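PDB 3BHQ: transcriptional regulator from Mesorhizobium loti, which probably binds operator DNA through an N-terminal helix-turn-helix domain and regulates transcription, as a putative member of the TetR family. Local coordinates for residues Arg15-Ala20 / Gln47-His52; Lys51-Lys56 / Phe60-Leu65. All coordinates share one frame; numbering follows the deposited sequence.

Interaction 1: Arg15-Ala20 / Gln47-His52; sequences REIIQA and QTVYKH
Ile17 meets Thr48 and Val49 in a small, purely apolar helix-helix contact within the N-terminal TetR-type domain, where helix 9-28 backs helix 46-53, the second helix of the predicted helix-turn-helix and probably the recognition helix, as in other TetR-family proteins. One methyl group does the work on the first helix. Ile17 CD1 lies 3.9 Å from Val49 CG2. The same Ile17 CD1 is 4.1 Å from Thr48 CG2, touching a methyl of each of two successive residues. With CG1 anti to the carbonyl carbon (chi1 -65°) and the chain extended at chi2 (164°), CD1 is carried out to helix 46-53. Ile17 and Val49 pass each other in opposite senses, while Thr48 lies aslant to the isoleucine. Thr48 CG2 also sits about 4.0 Å above one face of the His52 ring, toward its rim. Around this point Ala44 touches both Ile17 and Val49, and Met35 and Ala39 of helix 35-42 pack on Val49. No hydrogen bond joins the two segments, whose nearest CA atoms, those of Ile17 and Val49, are 7.4 Å apart. This contact therefore rests on the shape of methyl-bearing side chains, while a polar tie between the same helices, His52 ND1 to Asp14 OD1, lies just beside it.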
loop_
_atom_site.group_PDB
_atom_site.type_symbol
_atom_site.label_atom_id
_atom_site.label_comp_id
_atom_site.label_asym_id
_atom_site.label_seq_id
_atom_site.Cartn_x
_atom_site.Cartn_y
_atom_site.Cartn_z
ATOM N N ARG A 15 21.656 15.056 13.635
ATOM C CA ARG A 15 20.566 14.211 14.131
ATOM C C ARG A 15 19.408 15.064 14.668
ATOM O O ARG A 15 18.242 14.775 14.376
ATOM C CB ARG A 15 21.070 13.260 15.229
ATOM C CG ARG A 15 19.968 12.368 15.850
ATOM C CD ARG A 15 20.510 11.321 16.829
ATOM N NE ARG A 15 21.388 11.878 17.856
ATOM C CZ ARG A 15 20.990 12.604 18.907
ATOM N NH1 ARG A 15 19.700 12.886 19.146
ATOM N NH2 ARG A 15 21.917 13.050 19.751
ATOM N N GLU A 16 19.735 16.100 15.451
ATOM C CA GLU A 16 18.708 17.010 15.994
ATOM C C GLU A 16 17.943 17.741 14.895
ATOM O O GLU A 16 16.725 17.909 14.974
ATOM C CB GLU A 16 19.320 17.998 16.988
ATOM C CG GLU A 16 19.780 17.325 18.288
ATOM C CD GLU A 16 20.627 18.185 19.201
ATOM O OE1 GLU A 16 21.031 19.306 18.837
ATOM O OE2 GLU A 16 20.915 17.698 20.313
ATOM N N ILE A 17 18.674 18.181 13.864
ATOM C CA ILE A 17 18.063 18.846 12.730
ATOM C C ILE A 17 17.102 17.884 11.983
ATOM O O ILE A 17 15.992 18.275 11.638
ATOM C CB ILE A 17 19.132 19.438 11.762
ATOM C CG1 ILE A 17 19.901 20.550 12.464
ATOM C CG2 ILE A 17 18.486 19.949 10.481
ATOM C CD1 ILE A 17 21.217 20.939 11.749
ATOM N N ILE A 18 17.562 16.663 11.706
ATOM C CA ILE A 18 16.719 15.669 11.020
ATOM C C ILE A 18 15.476 15.318 11.861
ATOM O O ILE A 18 14.363 15.219 11.339
ATOM C CB ILE A 18 17.527 14.410 10.623
ATOM C CG1 ILE A 18 18.541 14.763 9.533
ATOM C CG2 ILE A 18 16.586 13.308 10.113
ATOM C CD1 ILE A 18 19.654 13.747 9.360
ATOM N N GLN A 19 15.663 15.193 13.166
ATOM C CA GLN A 19 14.529 14.927 14.083
ATOM C C GLN A 19 13.482 16.063 13.995
ATOM O O GLN A 19 12.260 15.832 13.885
ATOM C CB GLN A 19 15.083 14.743 15.494
ATOM C CG GLN A 19 14.096 14.353 16.565
ATOM C CD GLN A 19 14.737 14.279 17.965
ATOM O OE1 GLN A 19 15.973 14.207 18.127
ATOM N NE2 GLN A 19 13.883 14.301 18.984
ATOM N N ALA A 20 13.962 17.318 14.074
ATOM C CA ALA A 20 13.099 18.475 13.941
ATOM C C ALA A 20 12.411 18.557 12.594
ATOM O O ALA A 20 11.229 18.850 12.494
ATOM C CB ALA A 20 13.907 19.777 14.203
ATOM N N GLN A 47 22.367 29.199 9.206
ATOM C CA GLN A 47 23.641 28.905 8.505
ATOM C C GLN A 47 24.007 27.436 8.550
ATOM O O GLN A 47 24.298 26.847 7.516
ATOM C CB GLN A 47 24.783 29.735 9.071
ATOM C CG GLN A 47 24.886 31.111 8.413
ATOM C CD GLN A 47 25.643 31.038 7.136
ATOM O OE1 GLN A 47 25.063 31.059 6.050
ATOM N NE2 GLN A 47 26.957 30.873 7.258
ATOM N N THR A 48 23.981 26.853 9.755
ATOM C CA THR A 48 24.289 25.420 9.884
ATOM C C THR A 48 23.343 24.539 9.080
ATOM O O THR A 48 23.795 23.631 8.377
ATOM C CB THR A 48 24.270 24.996 11.350
ATOM O OG1 THR A 48 25.294 25.696 12.035
ATOM C CG2 THR A 48 24.410 23.469 11.485
ATOM N N VAL A 49 22.034 24.799 9.141
ATOM C CA VAL A 49 21.067 23.988 8.383
ATOM C C VAL A 49 21.328 24.075 6.853
ATOM O O VAL A 49 21.406 23.050 6.176
ATOM C CB VAL A 49 19.601 24.314 8.789
ATOM C CG1 VAL A 49 18.625 23.434 8.027
ATOM C CG2 VAL A 49 19.424 24.126 10.301
ATOM N N TYR A 50 21.581 25.279 6.329
ATOM C CA TYR A 50 21.920 25.438 4.902
ATOM C C TYR A 50 23.258 24.798 4.520
ATOM O O TYR A 50 23.355 24.154 3.467
ATOM C CB TYR A 50 21.850 26.913 4.457
ATOM C CG TYR A 50 20.429 27.384 4.176
ATOM C CD1 TYR A 50 19.786 27.067 2.983
ATOM C CD2 TYR A 50 19.738 28.158 5.104
ATOM C CE1 TYR A 50 18.481 27.513 2.721
ATOM C CE2 TYR A 50 18.421 28.582 4.869
ATOM C CZ TYR A 50 17.814 28.280 3.677
ATOM O OH TYR A 50 16.544 28.757 3.452
ATOM N N LYS A 51 24.260 24.956 5.380
ATOM C CA LYS A 51 25.588 24.398 5.107
ATOM C C LYS A 51 25.553 22.867 5.028
ATOM O O LYS A 51 26.220 22.243 4.176
ATOM C CB LYS A 51 26.616 24.880 6.147
ATOM C CG LYS A 51 27.024 26.341 5.958
ATOM C CD LYS A 51 27.603 26.996 7.219
ATOM C CE LYS A 51 28.938 26.429 7.661
ATOM N NZ LYS A 51 29.495 27.220 8.800
ATOM N N HIS A 52 24.776 22.266 5.925
ATOM C CA HIS A 52 24.740 20.798 6.058
ATOM C C HIS A 52 23.676 20.100 5.244
ATOM O O HIS A 52 23.844 18.913 4.905
ATOM C CB HIS A 52 24.593 20.414 7.534
ATOM C CG HIS A 52 25.773 20.773 8.365
ATOM N ND1 HIS A 52 25.980 20.246 9.625
ATOM C CD2 HIS A 52 26.860 21.544 8.093
ATOM C CE1 HIS A 52 27.118 20.726 10.113
ATOM N NE2 HIS A 52 27.669 21.518 9.207
#

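Interaction 2: Lys51-Lys56 / Phe60-Leu65; sequences KHFTDK and FGEVVL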
loop_
_atom_site.group_PDB
_atom_site.type_symbol
_atom_site.label_atom_id
_atom_site.label_comp_id
_atom_site.label_asym_id
_atom_site.label_seq_id
_atom_site.Cartn_x
_atom_site.Cartn_y
_atom_site.Cartn_z
ATOM N N LYS A 51 24.260 24.956 5.380
ATOM C CA LYS A 51 25.588 24.398 5.107
ATOM C C LYS A 51 25.553 22.867 5.028
ATOM O O LYS A 51 26.220 22.243 4.176
ATOM C CB LYS A 51 26.616 24.880 6.147
ATOM C CG LYS A 51 27.024 26.341 5.958
ATOM C CD LYS A 51 27.603 26.996 7.219
ATOM C CE LYS A 51 28.938 26.429 7.661
ATOM N NZ LYS A 51 29.495 27.220 8.800
ATOM N N HIS A 52 24.776 22.266 5.925
ATOM C CA HIS A 52 24.740 20.798 6.058
ATOM C C HIS A 52 23.676 20.100 5.244
ATOM O O HIS A 52 23.844 18.913 4.905
ATOM C CB HIS A 52 24.593 20.414 7.534
ATOM C CG HIS A 52 25.773 20.773 8.365
ATOM N ND1 HIS A 52 25.980 20.246 9.625
ATOM C CD2 HIS A 52 26.860 21.544 8.093
ATOM C CE1 HIS A 52 27.118 20.726 10.113
ATOM N NE2 HIS A 52 27.669 21.518 9.207
ATOM N N PHE A 53 22.596 20.789 4.878
ATOM C CA PHE A 53 21.496 20.184 4.158
ATOM C C PHE A 53 21.047 20.878 2.877
ATOM O O PHE A 53 20.135 20.349 2.226
ATOM C CB PHE A 53 20.314 19.964 5.105
ATOM C CG PHE A 53 20.636 19.006 6.223
ATOM C CD1 PHE A 53 20.686 17.645 5.961
ATOM C CD2 PHE A 53 20.953 19.444 7.487
ATOM C CE1 PHE A 53 21.020 16.723 6.968
ATOM C CE2 PHE A 53 21.305 18.529 8.509
ATOM C CZ PHE A 53 21.319 17.168 8.243
ATOM N N THR A 54 21.648 22.029 2.541
ATOM C CA THR A 54 21.445 22.761 1.270
ATOM C C THR A 54 20.066 23.380 1.037
ATOM O O THR A 54 19.978 24.586 0.756
ATOM C CB THR A 54 21.848 21.882 0.057
ATOM O OG1 THR A 54 23.265 21.753 0.100
ATOM C CG2 THR A 54 21.458 22.535 -1.322
ATOM N N ASP A 55 19.042 22.552 1.046
ATOM C CA ASP A 55 17.687 23.029 0.808
ATOM C C ASP A 55 16.666 22.099 1.410
ATOM O O ASP A 55 17.007 21.021 1.889
ATOM C CB ASP A 55 17.455 23.337 -0.696
ATOM C CG ASP A 55 17.613 22.143 -1.607
ATOM O OD1 ASP A 55 17.427 20.968 -1.190
ATOM O OD2 ASP A 55 17.882 22.407 -2.809
ATOM N N LYS A 56 15.404 22.534 1.393
ATOM C CA LYS A 56 14.330 21.813 2.018
ATOM C C LYS A 56 14.106 20.443 1.353
ATOM O O LYS A 56 13.815 19.447 2.039
ATOM C CB LYS A 56 13.070 22.684 2.014
ATOM C CG LYS A 56 12.013 22.252 2.975
ATOM C CD LYS A 56 10.886 23.283 3.125
ATOM C CE LYS A 56 10.090 23.486 1.853
ATOM N NZ LYS A 56 8.993 24.481 2.039
ATOM N N PHE A 60 14.469 16.812 3.227
ATOM C CA PHE A 60 13.360 15.825 3.212
ATOM C C PHE A 60 13.923 14.434 2.820
ATOM O O PHE A 60 13.546 13.405 3.388
ATOM C CB PHE A 60 12.262 16.271 2.240
ATOM C CG PHE A 60 10.865 15.701 2.490
ATOM C CD1 PHE A 60 10.594 14.672 3.402
ATOM C CD2 PHE A 60 9.804 16.187 1.718
ATOM C CE1 PHE A 60 9.277 14.208 3.575
ATOM C CE2 PHE A 60 8.496 15.700 1.883
ATOM C CZ PHE A 60 8.247 14.742 2.806
ATOM N N GLY A 61 14.859 14.407 1.868
ATOM C CA GLY A 61 15.491 13.161 1.489
ATOM C C GLY A 61 16.244 12.509 2.641
ATOM O O GLY A 61 16.160 11.294 2.847
ATOM N N GLU A 62 16.974 13.312 3.416
ATOM C CA GLU A 62 17.654 12.804 4.620
ATOM C C GLU A 62 16.684 12.300 5.706
ATOM O O GLU A 62 17.019 11.368 6.439
ATOM C CB GLU A 62 18.619 13.860 5.174
ATOM C CG GLU A 62 19.796 14.050 4.267
ATOM C CD GLU A 62 20.760 12.857 4.302
ATOM O OE1 GLU A 62 21.122 12.351 5.393
ATOM O OE2 GLU A 62 21.191 12.457 3.248
ATOM N N VAL A 63 15.531 12.970 5.858
ATOM C CA VAL A 63 14.473 12.524 6.787
ATOM C C VAL A 63 14.027 11.116 6.382
ATOM O O VAL A 63 13.932 10.213 7.230
ATOM C CB VAL A 63 13.287 13.499 6.783
ATOM C CG1 VAL A 63 12.000 12.871 7.365
ATOM C CG2 VAL A 63 13.685 14.775 7.542
ATOM N N VAL A 64 13.778 10.930 5.093
ATOM C CA VAL A 64 13.323 9.595 4.580
ATOM C C VAL A 64 14.376 8.539 4.873
ATOM O O VAL A 64 14.088 7.470 5.424
ATOM C CB VAL A 64 12.916 9.615 3.096
ATOM C CG1 VAL A 64 12.669 8.176 2.565
ATOM C CG2 VAL A 64 11.703 10.553 2.871
ATOM N N LEU A 65 15.631 8.839 4.547
ATOM C CA LEU A 65 16.700 7.879 4.810
ATOM C C LEU A 65 16.893 7.569 6.290
ATOM O O LEU A 65 17.150 6.417 6.639
ATOM C CB LEU A 65 18.020 8.322 4.186
ATOM C CG LEU A 65 18.055 8.406 2.677
ATOM C CD1 LEU A 65 19.383 9.072 2.241
ATOM C CD2 LEU A 65 17.907 7.025 2.042
#
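Phe53, the last residue of helix 46-53, reaches across to Glu62 on the long helix 56-83. The ring meets the glutamate with its edge: Glu62 CG lies near the ring plane, 4.0 Å from Phe53 CE1, and Glu62 CB is 4.1 Å from the same ring atom. The two side chains cross at about a right angle, with ring and carboxylate planes 39° apart. Only the aliphatic part of the glutamate makes this contact; the chain bends at chi2 (-72°), about the CB-CG bond whose two carbons meet the ring. Next comes Thr54, which leaves the helix with positive phi and turns the chain toward the following helix. Asp55 then takes the N-cap position, its side chain capping a backbone N of the new helix, and its OD1 is also hydrogen-bonded to Thr58 OG1. Lys56 opens the first turn: its carbonyl O accepts the ordinary i to i+4 helical bond from Phe60 N at 3.0 Å, with an N-H...O angle of 154°. The lysine side chain leads away from 60-65, and its NZ is hydrogen-bonded to the carbonyl oxygens of Tyr30 and Thr33, with a cation-pi contact to the Tyr30 ring. Phe60 stacks on Phe25. The join thus combines a capped helix start following the turn with an aromatic edge against methylenes: the touching atoms are carbons, and the carboxylate takes no part in the contact with Phe53.

In the fold
Interactions 1 and 2 show how one short helix can be held by two adjoining contacts in a small domain. Both use helix 46-53 and share Lys51 and His52, and their centres lie about 8 Å apart. They meet directly: Ile17 CG2 is 3.7 Å from Phe53 CE2, and Ile18 CG1 is 3.9 Å from Phe53 CZ, so the phenylalanine ring links helix 9-28 to the start of helix 56-83. A further tie is the packing of Val63 CG2 against Ile18 O at 3.9 Å. Interaction 1 packs helix 46-53 of the predicted helix-turn-helix on helix 9-28, whereas interaction 2 connects that motif to the long helix whose Phe60 and Val64 pack on helices 106-117 and 123-150.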